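PDB 3BNW: riboflavin kinase, putative, which probably catalyses the ATP-dependent phosphorylation of riboflavin to the cofactor FMN. Local coordinates for residues F15-F19 and K117-E123; V60-G64 and L156-S160; P38-L44 and L97-Y102. All blocks are in the same frame, centred on the assembly; numbering follows the deposited sequence.

Interaction 1: F15-F19 and K117-E123; sequences FQPFF and KIIVLGE
Phe15 swings its ring over the backbone of Gly122 because CG stands anti to the backbone N (chi1 -173°), whereas Phe18, with CG between its N and carbonyl carbon (chi1 66°), lays its ring against Val120. In the first pair Gly122 CA forms a CH-pi contact, 3.8 Å from the centroid of the Phe15 ring. Val120 CG1 meets the rim of the same ring near its plane, at Phe15 CZ (3.5 Å), and the Glu123 side chain runs past that of Phe15 in the opposite direction, carboxylate and ring planes 63° apart, OE1 lying 3.6 Å from Phe15 CD1. Val120 CB sits over the face of the Phe18 ring, while Val120 CG2 comes within 3.4 Å of Phe18 CZ; Phe175 stacks on Phe18. One residue on, Phe19 turns the edge of its ring to Ile119 CG1, 3.8 Å from Phe19 CD2, on the other face of the sheet. The backbones join through Val120 N to Phe18 O (3.0 Å) and a weak return bond from Phe18 N to Val120 O. Pro17 CA adds a CA-H...O contact to Val120 O. On its far side, strand 115-126 places both Leu121 and Gly122 opposite Tyr61: a classic beta bulge within the antiparallel barrel of the riboflavin kinase fold.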
# COMPACT_ATOMS: atom_id res chain seq x y z
N PHE A 15 -12.75 0.97 10.46
CA PHE A 15 -11.54 0.56 9.76
C PHE A 15 -10.40 0.37 10.74
O PHE A 15 -10.03 1.31 11.45
CB PHE A 15 -11.14 1.58 8.69
CG PHE A 15 -9.99 1.12 7.83
CD1 PHE A 15 -10.23 0.41 6.66
CD2 PHE A 15 -8.68 1.35 8.21
CE1 PHE A 15 -9.19 -0.04 5.88
CE2 PHE A 15 -7.62 0.90 7.43
CZ PHE A 15 -7.88 0.21 6.26
N GLN A 16 -9.84 -0.83 10.77
CA GLN A 16 -8.70 -1.15 11.63
C GLN A 16 -7.38 -0.94 10.87
O GLN A 16 -7.09 -1.67 9.93
CB GLN A 16 -8.82 -2.59 12.13
CG GLN A 16 -7.56 -3.15 12.81
CD GLN A 16 -7.20 -2.42 14.10
OE1 GLN A 16 -7.97 -2.41 15.06
NE2 GLN A 16 -6.01 -1.81 14.12
N PRO A 17 -6.57 0.06 11.29
CA PRO A 17 -5.28 0.24 10.64
C PRO A 17 -4.32 -0.88 11.00
O PRO A 17 -4.47 -1.51 12.04
CB PRO A 17 -4.77 1.58 11.20
CG PRO A 17 -5.91 2.20 11.87
CD PRO A 17 -6.77 1.07 12.34
N PHE A 18 -3.33 -1.11 10.14
CA PHE A 18 -2.37 -2.17 10.35
C PHE A 18 -1.04 -1.87 9.69
O PHE A 18 -0.89 -0.87 9.00
CB PHE A 18 -2.93 -3.51 9.85
CG PHE A 18 -3.13 -3.57 8.35
CD1 PHE A 18 -2.09 -3.93 7.51
CD2 PHE A 18 -4.37 -3.27 7.80
CE1 PHE A 18 -2.27 -3.98 6.14
CE2 PHE A 18 -4.56 -3.32 6.43
CZ PHE A 18 -3.50 -3.68 5.59
N PHE A 19 -0.09 -2.77 9.93
CA PHE A 19 1.25 -2.70 9.37
C PHE A 19 1.49 -3.96 8.55
O PHE A 19 1.02 -5.04 8.93
CB PHE A 19 2.27 -2.59 10.51
CG PHE A 19 3.70 -2.67 10.07
CD1 PHE A 19 4.43 -3.84 10.24
CD2 PHE A 19 4.32 -1.57 9.49
CE1 PHE A 19 5.76 -3.91 9.83
CE2 PHE A 19 5.65 -1.63 9.08
CZ PHE A 19 6.37 -2.80 9.26
N LYS A 117 7.54 -1.79 3.33
CA LYS A 117 6.83 -1.72 4.58
C LYS A 117 5.74 -0.69 4.41
O LYS A 117 6.00 0.39 3.91
CB LYS A 117 7.79 -1.29 5.70
CG LYS A 117 8.96 -2.25 5.91
CD LYS A 117 9.96 -1.68 6.91
CE LYS A 117 11.32 -2.37 6.80
NZ LYS A 117 12.34 -1.77 7.70
N ILE A 118 4.51 -1.04 4.79
CA ILE A 118 3.40 -0.08 4.70
C ILE A 118 2.58 -0.04 5.98
O ILE A 118 2.40 -1.06 6.65
CB ILE A 118 2.48 -0.35 3.47
CG1 ILE A 118 1.89 -1.76 3.49
CG2 ILE A 118 3.24 -0.13 2.16
CD1 ILE A 118 0.72 -1.95 2.54
N ILE A 119 2.11 1.16 6.32
CA ILE A 119 1.08 1.35 7.34
C ILE A 119 -0.20 1.78 6.60
O ILE A 119 -0.21 2.83 5.95
CB ILE A 119 1.51 2.40 8.39
CG1 ILE A 119 2.72 1.89 9.17
CG2 ILE A 119 0.36 2.71 9.35
CD1 ILE A 119 3.22 2.81 10.28
N VAL A 120 -1.25 0.96 6.68
CA VAL A 120 -2.52 1.25 6.02
C VAL A 120 -3.44 1.97 6.99
O VAL A 120 -3.84 1.40 7.99
CB VAL A 120 -3.23 -0.04 5.51
CG1 VAL A 120 -4.63 0.27 5.05
CG2 VAL A 120 -2.45 -0.67 4.38
N LEU A 121 -3.78 3.22 6.69
CA LEU A 121 -4.50 4.08 7.63
C LEU A 121 -5.98 4.26 7.29
O LEU A 121 -6.76 4.68 8.14
CB LEU A 121 -3.82 5.44 7.72
CG LEU A 121 -2.42 5.40 8.36
CD1 LEU A 121 -1.65 6.68 8.07
CD2 LEU A 121 -2.52 5.15 9.85
N GLY A 122 -6.38 3.94 6.06
CA GLY A 122 -7.80 4.03 5.71
C GLY A 122 -8.16 3.52 4.33
O GLY A 122 -7.29 3.18 3.52
N GLU A 123 -9.46 3.53 4.06
CA GLU A 123 -10.02 3.03 2.82
C GLU A 123 -10.61 4.14 1.95
O GLU A 123 -11.24 5.07 2.45
CB GLU A 123 -11.09 1.98 3.12
CG GLU A 123 -12.29 2.49 3.90
CD GLU A 123 -13.09 1.37 4.50
OE1 GLU A 123 -12.81 0.20 4.15
OE2 GLU A 123 -13.99 1.64 5.33

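Interaction 2: V60-G64 and L156-S160; sequences VYGWG and LQEFS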
# COMPACT_ATOMS: atom_id res chain seq x y z
N VAL A 60 -6.95 1.09 -0.56
CA VAL A 60 -6.59 1.68 0.73
C VAL A 60 -5.43 2.64 0.56
O VAL A 60 -4.83 2.71 -0.51
CB VAL A 60 -6.21 0.59 1.78
CG1 VAL A 60 -7.40 -0.33 2.03
CG2 VAL A 60 -4.98 -0.19 1.35
N TYR A 61 -5.11 3.38 1.62
CA TYR A 61 -4.06 4.38 1.59
C TYR A 61 -3.28 4.43 2.90
O TYR A 61 -3.73 3.92 3.93
CB TYR A 61 -4.67 5.75 1.28
CG TYR A 61 -5.60 6.29 2.35
CD1 TYR A 61 -5.11 7.09 3.38
CD2 TYR A 61 -6.96 6.02 2.33
CE1 TYR A 61 -5.94 7.59 4.37
CE2 TYR A 61 -7.80 6.52 3.31
CZ TYR A 61 -7.29 7.31 4.33
OH TYR A 61 -8.12 7.81 5.31
N GLY A 62 -2.11 5.06 2.86
CA GLY A 62 -1.29 5.24 4.06
C GLY A 62 0.13 5.63 3.73
O GLY A 62 0.39 6.21 2.68
N TRP A 63 1.05 5.30 4.63
CA TRP A 63 2.47 5.61 4.46
C TRP A 63 3.25 4.33 4.18
O TRP A 63 2.95 3.29 4.76
CB TRP A 63 3.04 6.25 5.72
CG TRP A 63 2.45 7.58 6.03
CD1 TRP A 63 1.51 7.85 6.96
CD2 TRP A 63 2.78 8.82 5.40
NE1 TRP A 63 1.22 9.19 6.96
CE2 TRP A 63 1.98 9.81 6.01
CE3 TRP A 63 3.66 9.20 4.38
CZ2 TRP A 63 2.04 11.16 5.64
CZ3 TRP A 63 3.72 10.54 4.01
CH2 TRP A 63 2.92 11.50 4.65
N GLY A 64 4.26 4.42 3.32
CA GLY A 64 5.10 3.27 3.02
C GLY A 64 6.55 3.63 2.83
O GLY A 64 6.89 4.80 2.63
N LEU A 156 -2.95 11.96 11.03
CA LEU A 156 -2.43 10.94 10.10
C LEU A 156 -1.00 11.21 9.62
O LEU A 156 -0.26 10.27 9.35
CB LEU A 156 -3.36 10.79 8.89
CG LEU A 156 -4.53 9.80 9.00
CD1 LEU A 156 -5.17 9.81 10.37
CD2 LEU A 156 -5.57 10.10 7.93
N GLN A 157 -0.63 12.48 9.51
CA GLN A 157 0.73 12.88 9.13
C GLN A 157 1.80 12.30 10.09
O GLN A 157 2.91 11.98 9.66
CB GLN A 157 0.83 14.41 9.10
CG GLN A 157 2.17 14.99 8.61
CD GLN A 157 2.17 15.35 7.14
OE1 GLN A 157 2.53 16.46 6.76
NE2 GLN A 157 1.75 14.40 6.30
N GLU A 158 1.44 12.16 11.36
CA GLU A 158 2.35 11.68 12.41
C GLU A 158 2.81 10.23 12.20
O GLU A 158 3.87 9.84 12.71
CB GLU A 158 1.68 11.83 13.79
CG GLU A 158 2.62 11.78 15.00
CD GLU A 158 3.34 13.09 15.27
OE1 GLU A 158 3.93 13.67 14.32
OE2 GLU A 158 3.33 13.54 16.43
N PHE A 159 2.03 9.45 11.46
CA PHE A 159 2.37 8.04 11.16
C PHE A 159 3.49 7.86 10.13
O PHE A 159 3.94 6.73 9.90
CB PHE A 159 1.13 7.29 10.66
CG PHE A 159 0.17 6.93 11.74
CD1 PHE A 159 -0.86 7.78 12.09
CD2 PHE A 159 0.30 5.72 12.41
CE1 PHE A 159 -1.75 7.44 13.09
CE2 PHE A 159 -0.58 5.37 13.40
CZ PHE A 159 -1.61 6.23 13.75
N SER A 160 3.93 8.95 9.51
CA SER A 160 5.12 8.90 8.67
C SER A 160 6.34 8.54 9.52
O SER A 160 7.24 7.84 9.05
CB SER A 160 5.34 10.24 7.96
OG SER A 160 5.65 11.27 8.88
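Trp63 of strand 58-69 anchors the turn at 156-160, where a short, weakly bonded helical piece runs on into a 3-10 segment; the contact thus fastens the C-terminal part of the chain to the outside of the riboflavin kinase barrel. Three kinds of interaction make the contact, most of them on the indole of Trp63. The first is polar: Trp63 NE1 donates to Leu156 O (3.0 Å) roughly within its own ring plane, but reaches the oxygen from above the carbonyl plane. Phe159 N bonds to the same oxygen from the opposite face, so one carbonyl is gripped by a side chain and by the backbone of its own turn.

The second is CH-pi contact. Ser160 CB lies over the middle of the six-membered ring, 3.9 Å from the Trp63 centroid and only 10° off the ring normal, and the backbone N of Ser160 also lies over this face. Ordinary packing is the third kind. Phe159 CB touches Trp63 CD1 at 3.8 Å, and Leu156 CD2 approaches the edge of the Tyr61 ring, whose hydroxyl is bonded to Gln11. Leu151 of helix 133-151 and Phe165 also pack on Trp63.

Polar groups of the turn finish the contact. Gln157 leaves the backbone pointing away, yet a bend at chi2 (95°) returns its amide to the indole edge, with NE2 3.3 Å from Trp63 CZ2 and the two planes 56° apart. Ser160 OG, turned back into its own segment, donates to Gln157 O at 2.9 Å, nearly along the C=O axis.

Interaction 3: P38-L44 and L97-Y102; sequences PTANIGL and LTVEPY
The Pro-Thr-Ala-Asn sequence at 38-41 is the signature motif of riboflavin kinases, which in relatives contributes to binding ATP and magnesium; here, without ligand, it runs beside residues 97-102. One direct backbone bond joins the segments, Ile42 N to Val99 O (3.1 Å), and Asn41 CA adds a CA-H...O contact to that oxygen. In the same Ile42-Val99 pair the return link goes through a water, which accepts from Val99 N and donates to Ile42 O, at 2.7 Å to each. Side chains divide by character. Ile42 reaches Val99 CG1 with its CD1 (3.9 Å) and Pro101 CG with its CG1. Leu44, with CG anti to the carbonyl carbon (chi1 -49°), brings CD1 within 3.7 Å of Leu97 CD1, beside Leu52 of helix 46-52. On the other side, Asn41 OD1 lies 3.0 Å from the methyl CG2 of Thr98. The extended Glu100 chain passes Ala40 O with its CG at 3.4 Å, while its OE2 accepts a short bond from Tyr102 OH, which also pairs with Ser85. Pro38 CG approaches the Tyr102 ring obliquely. With one backbone bond direct and another relayed by water, the segments form no continuous ladder, and much of the cohesion comes from the apolar cluster of Ile42, Leu44, Leu97, Val99 and Pro101.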
# COMPACT_ATOMS: atom_id res chain seq x y z
N PRO A 38 0.56 -1.38 -13.70
CA PRO A 38 1.47 -1.99 -12.74
C PRO A 38 1.01 -3.39 -12.34
O PRO A 38 -0.19 -3.59 -12.12
CB PRO A 38 1.37 -1.06 -11.52
CG PRO A 38 0.05 -0.38 -11.67
CD PRO A 38 -0.09 -0.18 -13.14
N THR A 39 1.94 -4.33 -12.24
CA THR A 39 1.64 -5.67 -11.72
C THR A 39 2.58 -6.06 -10.56
O THR A 39 2.88 -7.24 -10.37
CB THR A 39 1.70 -6.73 -12.84
OG1 THR A 39 3.02 -6.78 -13.39
CG2 THR A 39 0.69 -6.40 -13.94
N ALA A 40 3.05 -5.07 -9.81
CA ALA A 40 3.91 -5.33 -8.64
C ALA A 40 3.04 -5.68 -7.44
O ALA A 40 2.01 -5.03 -7.19
CB ALA A 40 4.77 -4.12 -8.33
N ASN A 41 3.44 -6.72 -6.71
CA ASN A 41 2.70 -7.18 -5.54
C ASN A 41 3.61 -7.31 -4.33
O ASN A 41 4.83 -7.36 -4.46
CB ASN A 41 2.07 -8.55 -5.80
CG ASN A 41 1.32 -8.60 -7.11
OD1 ASN A 41 0.19 -8.12 -7.21
ND2 ASN A 41 1.93 -9.21 -8.12
N ILE A 42 3.00 -7.37 -3.15
CA ILE A 42 3.72 -7.72 -1.93
C ILE A 42 3.53 -9.22 -1.70
O ILE A 42 2.40 -9.71 -1.71
CB ILE A 42 3.20 -6.94 -0.71
CG1 ILE A 42 3.33 -5.43 -0.97
CG2 ILE A 42 3.98 -7.32 0.53
CD1 ILE A 42 2.92 -4.58 0.21
N GLY A 43 4.64 -9.93 -1.54
CA GLY A 43 4.61 -11.38 -1.32
C GLY A 43 3.98 -11.74 0.01
O GLY A 43 4.47 -11.33 1.06
N LEU A 44 2.89 -12.50 -0.05
CA LEU A 44 2.17 -12.92 1.15
C LEU A 44 2.39 -14.40 1.42
O LEU A 44 2.96 -15.12 0.60
CB LEU A 44 0.67 -12.64 0.99
CG LEU A 44 0.27 -11.24 0.49
CD1 LEU A 44 -1.25 -11.13 0.37
CD2 LEU A 44 0.82 -10.16 1.41
N LEU A 97 -5.74 -13.85 -2.31
CA LEU A 97 -5.61 -12.49 -1.80
C LEU A 97 -4.27 -11.88 -2.24
O LEU A 97 -3.19 -12.43 -1.99
CB LEU A 97 -5.72 -12.49 -0.26
CG LEU A 97 -6.01 -11.18 0.49
CD1 LEU A 97 -4.83 -10.24 0.49
CD2 LEU A 97 -7.24 -10.49 -0.07
N THR A 98 -4.37 -10.75 -2.94
CA THR A 98 -3.22 -10.05 -3.49
C THR A 98 -3.20 -8.65 -2.89
O THR A 98 -4.26 -8.10 -2.57
CB THR A 98 -3.33 -9.94 -5.03
OG1 THR A 98 -3.50 -11.25 -5.60
CG2 THR A 98 -2.10 -9.29 -5.63
N VAL A 99 -2.00 -8.10 -2.70
CA VAL A 99 -1.84 -6.70 -2.30
C VAL A 99 -0.99 -6.00 -3.34
O VAL A 99 0.14 -6.41 -3.61
CB VAL A 99 -1.21 -6.56 -0.90
CG1 VAL A 99 -0.88 -5.09 -0.60
CG2 VAL A 99 -2.15 -7.13 0.16
N GLU A 100 -1.54 -4.94 -3.92
CA GLU A 100 -0.95 -4.26 -5.05
C GLU A 100 -0.78 -2.79 -4.72
O GLU A 100 -1.75 -2.03 -4.82
CB GLU A 100 -1.84 -4.46 -6.28
CG GLU A 100 -1.19 -4.08 -7.60
CD GLU A 100 -2.12 -4.29 -8.78
OE1 GLU A 100 -1.78 -5.09 -9.67
OE2 GLU A 100 -3.21 -3.67 -8.81
N PRO A 101 0.43 -2.37 -4.32
CA PRO A 101 0.63 -1.00 -3.85
C PRO A 101 1.03 -0.04 -4.97
O PRO A 101 1.70 -0.44 -5.94
CB PRO A 101 1.77 -1.15 -2.84
CG PRO A 101 2.55 -2.36 -3.29
CD PRO A 101 1.70 -3.14 -4.27
N TYR A 102 0.62 1.22 -4.83
CA TYR A 102 0.95 2.27 -5.78
C TYR A 102 1.53 3.47 -5.03
O TYR A 102 0.79 4.33 -4.55
CB TYR A 102 -0.28 2.70 -6.59
CG TYR A 102 -1.25 1.59 -6.92
CD1 TYR A 102 -0.89 0.55 -7.79
CD2 TYR A 102 -2.53 1.58 -6.39
CE1 TYR A 102 -1.78 -0.47 -8.09
CE2 TYR A 102 -3.43 0.56 -6.69
CZ TYR A 102 -3.04 -0.46 -7.54
OH TYR A 102 -3.93 -1.46 -7.84
O HOH W 1 0.12 -9.68 -3.15

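Along the chain the segments come in the order 15-19, 38-44, 60-64, 97-102, 117-123 and 156-160, so interaction 2 crosses both others while interaction 3 falls between the halves of interaction 1. All three draw on the same antiparallel sheet. The centres of interactions 1 and 2 lie about 8 Å apart, joined because strands 115-126 and 58-69 are neighbours, with Ile119 N probably bonded to Trp63 O. Interaction 3 sits across the chain's centre, about 15 Å from interaction 1 and 18 Å from interaction 2 between centres; Ile118 and Ile42 meet in between. The signature-motif side of the barrel is thus separated from the side that carries the C-terminal turn.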